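Local structure of PA-I Galactophilic Lectin (Enterobacter cloacae, 6YGQ) at the interface of chains A and B. The protein probably binds galactose-type sugars through a calcium ion, as a lectin domain of the PA-IL-like family. Coordinates in Å, arbitrary orientation; residue numbers count along the deposited sequence, not the author numbering. Chains: chain A/B, PA-I Galactophilic Lectin.

Contact 1: the interface of chains A and B. Residues chain A 104-105, 139; chain B 22-23, 104-105, 139.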
loop_
_atom_site.group_PDB
_atom_site.type_symbol
_atom_site.label_atom_id
_atom_site.label_comp_id
_atom_site.label_asym_id
_atom_site.label_seq_id
_atom_site.Cartn_x
_atom_site.Cartn_y
_atom_site.Cartn_z
ATOM N N TYR A 104 8.413 -6.657 -0.126
ATOM C CA TYR A 104 8.641 -7.385 1.115
ATOM C C TYR A 104 9.808 -8.349 0.962
ATOM O O TYR A 104 9.834 -9.162 0.032
ATOM C CB TYR A 104 7.365 -8.134 1.507
ATOM C CG TYR A 104 7.424 -8.881 2.815
ATOM C CD1 TYR A 104 7.497 -8.205 4.025
ATOM C CD2 TYR A 104 7.382 -10.268 2.841
ATOM C CE1 TYR A 104 7.539 -8.892 5.224
ATOM C CE2 TYR A 104 7.424 -10.962 4.032
ATOM C CZ TYR A 104 7.502 -10.270 5.220
ATOM O OH TYR A 104 7.544 -10.959 6.410
ATOM N N ARG A 105 10.767 -8.253 1.882
ATOM C CA ARG A 105 11.933 -9.133 1.917
ATOM C C ARG A 105 12.615 -9.186 0.552
ATOM O O ARG A 105 12.794 -10.243 -0.057
ATOM C CB ARG A 105 11.538 -10.532 2.393
ATOM C CG ARG A 105 11.119 -10.573 3.847
ATOM C CD ARG A 105 10.959 -11.996 4.354
ATOM N NE ARG A 105 10.631 -11.998 5.776
ATOM C CZ ARG A 105 11.525 -11.869 6.751
ATOM N NH1 ARG A 105 12.815 -11.739 6.466
ATOM N NH2 ARG A 105 11.127 -11.875 8.016
ATOM N N GLU A 139 16.000 -6.564 7.027
ATOM C CA GLU A 139 15.497 -7.876 7.401
ATOM C C GLU A 139 16.648 -8.853 7.606
ATOM O O GLU A 139 17.741 -8.694 7.053
ATOM C CB GLU A 139 14.542 -8.434 6.337
ATOM C CG GLU A 139 13.390 -7.518 5.974
ATOM C CD GLU A 139 12.271 -7.533 6.999
ATOM O OE1 GLU A 139 12.498 -8.000 8.136
ATOM O OE2 GLU A 139 11.161 -7.072 6.664
ATOM N N GLU B 22 8.717 -17.083 2.322
ATOM C CA GLU B 22 8.777 -18.381 2.987
ATOM C C GLU B 22 7.857 -18.428 4.195
ATOM O O GLU B 22 7.322 -19.490 4.532
ATOM C CB GLU B 22 10.216 -18.709 3.405
ATOM C CG GLU B 22 11.033 -17.546 4.006
ATOM C CD GLU B 22 10.665 -17.217 5.449
ATOM O OE1 GLU B 22 9.893 -17.980 6.062
ATOM O OE2 GLU B 22 11.155 -16.187 5.969
ATOM N N ASN B 23 7.668 -17.287 4.855
ATOM C CA ASN B 23 6.857 -17.185 6.058
ATOM C C ASN B 23 5.418 -16.779 5.761
ATOM O O ASN B 23 4.733 -16.260 6.650
ATOM C CB ASN B 23 7.497 -16.189 7.031
ATOM C CG ASN B 23 7.826 -14.857 6.374
ATOM O OD1 ASN B 23 7.912 -14.762 5.148
ATOM N ND2 ASN B 23 8.015 -13.824 7.187
ATOM N N TYR B 104 2.878 -3.678 9.343
ATOM C CA TYR B 104 4.159 -4.372 9.400
ATOM C C TYR B 104 4.516 -4.734 10.836
ATOM O O TYR B 104 4.471 -3.884 11.730
ATOM C CB TYR B 104 5.250 -3.493 8.779
ATOM C CG TYR B 104 6.640 -4.086 8.805
ATOM C CD1 TYR B 104 6.997 -5.104 7.934
ATOM C CD2 TYR B 104 7.601 -3.613 9.690
ATOM C CE1 TYR B 104 8.266 -5.646 7.952
ATOM C CE2 TYR B 104 8.874 -4.149 9.714
ATOM C CZ TYR B 104 9.199 -5.165 8.843
ATOM O OH TYR B 104 10.463 -5.706 8.860
ATOM N N ARG B 105 4.866 -6.006 11.044
ATOM C CA ARG B 105 5.316 -6.513 12.342
ATOM C C ARG B 105 4.339 -6.135 13.450
ATOM O O ARG B 105 4.702 -5.546 14.473
ATOM C CB ARG B 105 6.732 -6.030 12.647
ATOM C CG ARG B 105 7.784 -6.727 11.799
ATOM C CD ARG B 105 9.201 -6.377 12.219
ATOM N NE ARG B 105 10.177 -7.045 11.361
ATOM C CZ ARG B 105 10.603 -8.293 11.537
ATOM N NH1 ARG B 105 10.148 -9.020 12.550
ATOM N NH2 ARG B 105 11.487 -8.815 10.696
ATOM N N GLU B 139 6.056 -13.443 11.482
ATOM C CA GLU B 139 7.369 -12.879 11.778
ATOM C C GLU B 139 7.929 -13.503 13.056
ATOM O O GLU B 139 9.126 -13.419 13.330
ATOM C CB GLU B 139 7.298 -11.356 11.923
ATOM C CG GLU B 139 6.574 -10.632 10.786
ATOM C CD GLU B 139 7.435 -10.441 9.546
ATOM O OE1 GLU B 139 8.547 -11.007 9.492
ATOM O OE2 GLU B 139 6.997 -9.724 8.619
#

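Contact 2: the interface of chains A and B. Residues chain A 54-57, 70; chain B 71, 83, 101.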
loop_
_atom_site.group_PDB
_atom_site.type_symbol
_atom_site.label_atom_id
_atom_site.label_comp_id
_atom_site.label_asym_id
_atom_site.label_seq_id
_atom_site.Cartn_x
_atom_site.Cartn_y
_atom_site.Cartn_z
ATOM N N ALA A 54 4.903 1.726 1.639
ATOM C CA ALA A 54 4.544 3.064 1.195
ATOM C C ALA A 54 3.038 3.280 1.224
ATOM O O ALA A 54 2.245 2.336 1.179
ATOM C CB ALA A 54 5.076 3.335 -0.220
ATOM N N SER A 55 2.663 4.556 1.292
ATOM C CA SER A 55 1.273 4.986 1.264
ATOM C C SER A 55 1.241 6.434 0.799
ATOM O O SER A 55 2.257 7.133 0.829
ATOM C CB SER A 55 0.614 4.846 2.641
ATOM O OG SER A 55 1.229 5.705 3.587
ATOM N N GLY A 56 0.067 6.874 0.366
ATOM C CA GLY A 56 -0.161 8.271 0.055
ATOM C C GLY A 56 -0.842 8.453 -1.286
ATOM O O GLY A 56 -1.004 7.524 -2.073
ATOM N N TRP A 57 -1.248 9.699 -1.528
ATOM C CA TRP A 57 -1.907 10.087 -2.767
ATOM C C TRP A 57 -1.065 11.129 -3.487
ATOM O O TRP A 57 -0.660 12.131 -2.886
ATOM C CB TRP A 57 -3.304 10.658 -2.508
ATOM C CG TRP A 57 -4.284 9.684 -1.925
ATOM C CD1 TRP A 57 -4.847 9.739 -0.683
ATOM C CD2 TRP A 57 -4.830 8.521 -2.561
ATOM N NE1 TRP A 57 -5.706 8.682 -0.504
ATOM C CE2 TRP A 57 -5.714 7.918 -1.641
ATOM C CE3 TRP A 57 -4.657 7.931 -3.817
ATOM C CZ2 TRP A 57 -6.421 6.754 -1.938
ATOM C CZ3 TRP A 57 -5.356 6.775 -4.108
ATOM C CH2 TRP A 57 -6.227 6.198 -3.173
ATOM N N PRO A 70 0.852 4.592 -4.345
ATOM C CA PRO A 70 2.107 3.866 -4.636
ATOM C C PRO A 70 1.903 2.743 -5.640
ATOM O O PRO A 70 2.756 2.516 -6.507
ATOM C CB PRO A 70 2.543 3.353 -3.257
ATOM C CG PRO A 70 1.981 4.379 -2.301
ATOM C CD PRO A 70 0.651 4.784 -2.895
ATOM N N GLN B 71 -5.566 1.893 1.435
ATOM C CA GLN B 71 -5.302 3.092 2.220
ATOM C C GLN B 71 -6.475 4.075 2.243
ATOM O O GLN B 71 -6.291 5.218 2.676
ATOM C CB GLN B 71 -4.049 3.799 1.680
ATOM C CG GLN B 71 -4.151 4.224 0.210
ATOM C CD GLN B 71 -2.926 4.983 -0.294
ATOM O OE1 GLN B 71 -1.812 4.796 0.202
ATOM N NE2 GLN B 71 -3.132 5.840 -1.291
ATOM N N LEU B 83 -4.333 11.006 3.377
ATOM C CA LEU B 83 -4.936 9.703 3.609
ATOM C C LEU B 83 -6.170 9.871 4.487
ATOM O O LEU B 83 -6.155 10.608 5.474
ATOM C CB LEU B 83 -3.939 8.762 4.279
ATOM C CG LEU B 83 -2.793 8.237 3.415
ATOM C CD1 LEU B 83 -1.962 7.260 4.233
ATOM C CD2 LEU B 83 -3.299 7.579 2.140
ATOM N N ASN B 101 -2.576 -0.184 3.340
ATOM C CA ASN B 101 -1.690 -0.886 2.426
ATOM C C ASN B 101 -0.815 -1.908 3.139
ATOM O O ASN B 101 -0.334 -2.850 2.500
ATOM C CB ASN B 101 -0.757 0.089 1.697
ATOM C CG ASN B 101 -1.493 1.099 0.841
ATOM O OD1 ASN B 101 -2.652 0.907 0.475
ATOM N ND2 ASN B 101 -0.804 2.183 0.500
HETATM O O HOH W 1 -7.308 7.612 1.683
#

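Contact 1: the interface of chains A and B
With CG anti to the backbone N (chi1 -177° in A:Tyr104, 179° in B:Tyr104), each tyrosine points its phenol across the two-fold axis at a glutamate of the other chain, whose chain bends at chi2 to turn the carboxylate toward the ring. A:Tyr104 OH gives a hydrogen bond to the carboxylate oxygen B:Glu139 OE2 (2.6 Å), arriving above the carboxylate plane, and B:Tyr104 OH meets A:Glu139 OE2 likewise at 2.7 Å. The two guanidinium salt bridges differ. B:Arg105 NH2 lies 2.9 Å from A:Glu139 OE1, in the guanidinium plane and on the syn lone pair. A:Arg105 NH2 stands 3.1 Å from B:Glu139 OE1, nearly in line with its C-O bond. Each arginine runs extended from CG to NE and lays CG over the face of its own chain's tyrosine. B:Arg105 NE also donates to B:Tyr104 OH (2.9 Å), which fixes the guanidinium beside the phenol; the equivalent bond in chain A is weak. B:Asn23 ND2 donates to A:Tyr104 OH (3.0 Å), its amide plane turned 12° from the ring. That phenol oxygen therefore donates to B:Glu139 and accepts from B:Asn23. The two arginine NH2 groups lie near each other, and the carboxylates probably offset their like charges. The cluster joins the end of strand 102-104 and the next residue to the end of strand 129-139, with B:Asn23, just before strand 24-31, alongside, at one end of the A-B interface.

Contact 2: the interface of chains A and B
The backbone of A:Ser55 is fully extended at the end of strand 49-55, and A:Gly56 follows at a positive phi, presenting peptide groups of this PA-IL-like lectin domain to loops of chain B. The carboxamide of B:Gln71 reads both polar atoms of A:Gly56: OE1 accepts from the backbone N (2.8 Å), while NE2 donates to the carbonyl O (2.8 Å) in its own amide plane but above the carbonyl plane, off the lone pairs. B:Gln71 reaches there with CG between its backbone N and carbonyl carbon (chi1 59°) and the chain extended beyond. The same NE2 sits over the centre of the A:Trp57 indole face, 3.3 Å from CE2, with amide and ring planes 73° apart. B:Asn101 is second shell and first shell at once. Its ND2 donates to B:Gln71 OE1 (2.8 Å), from the face opposite A:Gly56 N, and to A:Ala54 O (3.1 Å) on a lone pair in the carbonyl plane. Two donors hold OE1, and with the NE2 bond to A:Gly56 O they probably fix the rotation of the glutamine amide. B:Leu83 supplies the apolar part: CD1 packs against A:Ser55 CB, and CD2 lies 3.8 Å from A:Gly56 CA and also touches A:Trp57 CD1, the leucine crossing the indole at about a right angle. At the indole edge A:Trp57 NE1 binds an in-plane water (2.9 Å), which reaches B:Gln71 O.

The C-alpha centres of contact 1 and contact 2 lie about 19 Å apart, along one two-fold symmetric interface between identical chains. They share no residue, but B:Asn101 of contact 2 directly precedes strand 102-104, whose last residue, B:Tyr104, serves contact 1, so one short stretch of chain B spans both. Contact 1 is a mutual, charged cluster that brings equivalent residues of both chains together; contact 2 fits loop residues of chain B to the backbone of chain A, and recurs with the chains exchanged. Together they could hold the two domains in a fixed relation, although the structure alone does not show that this dimer forms in solution.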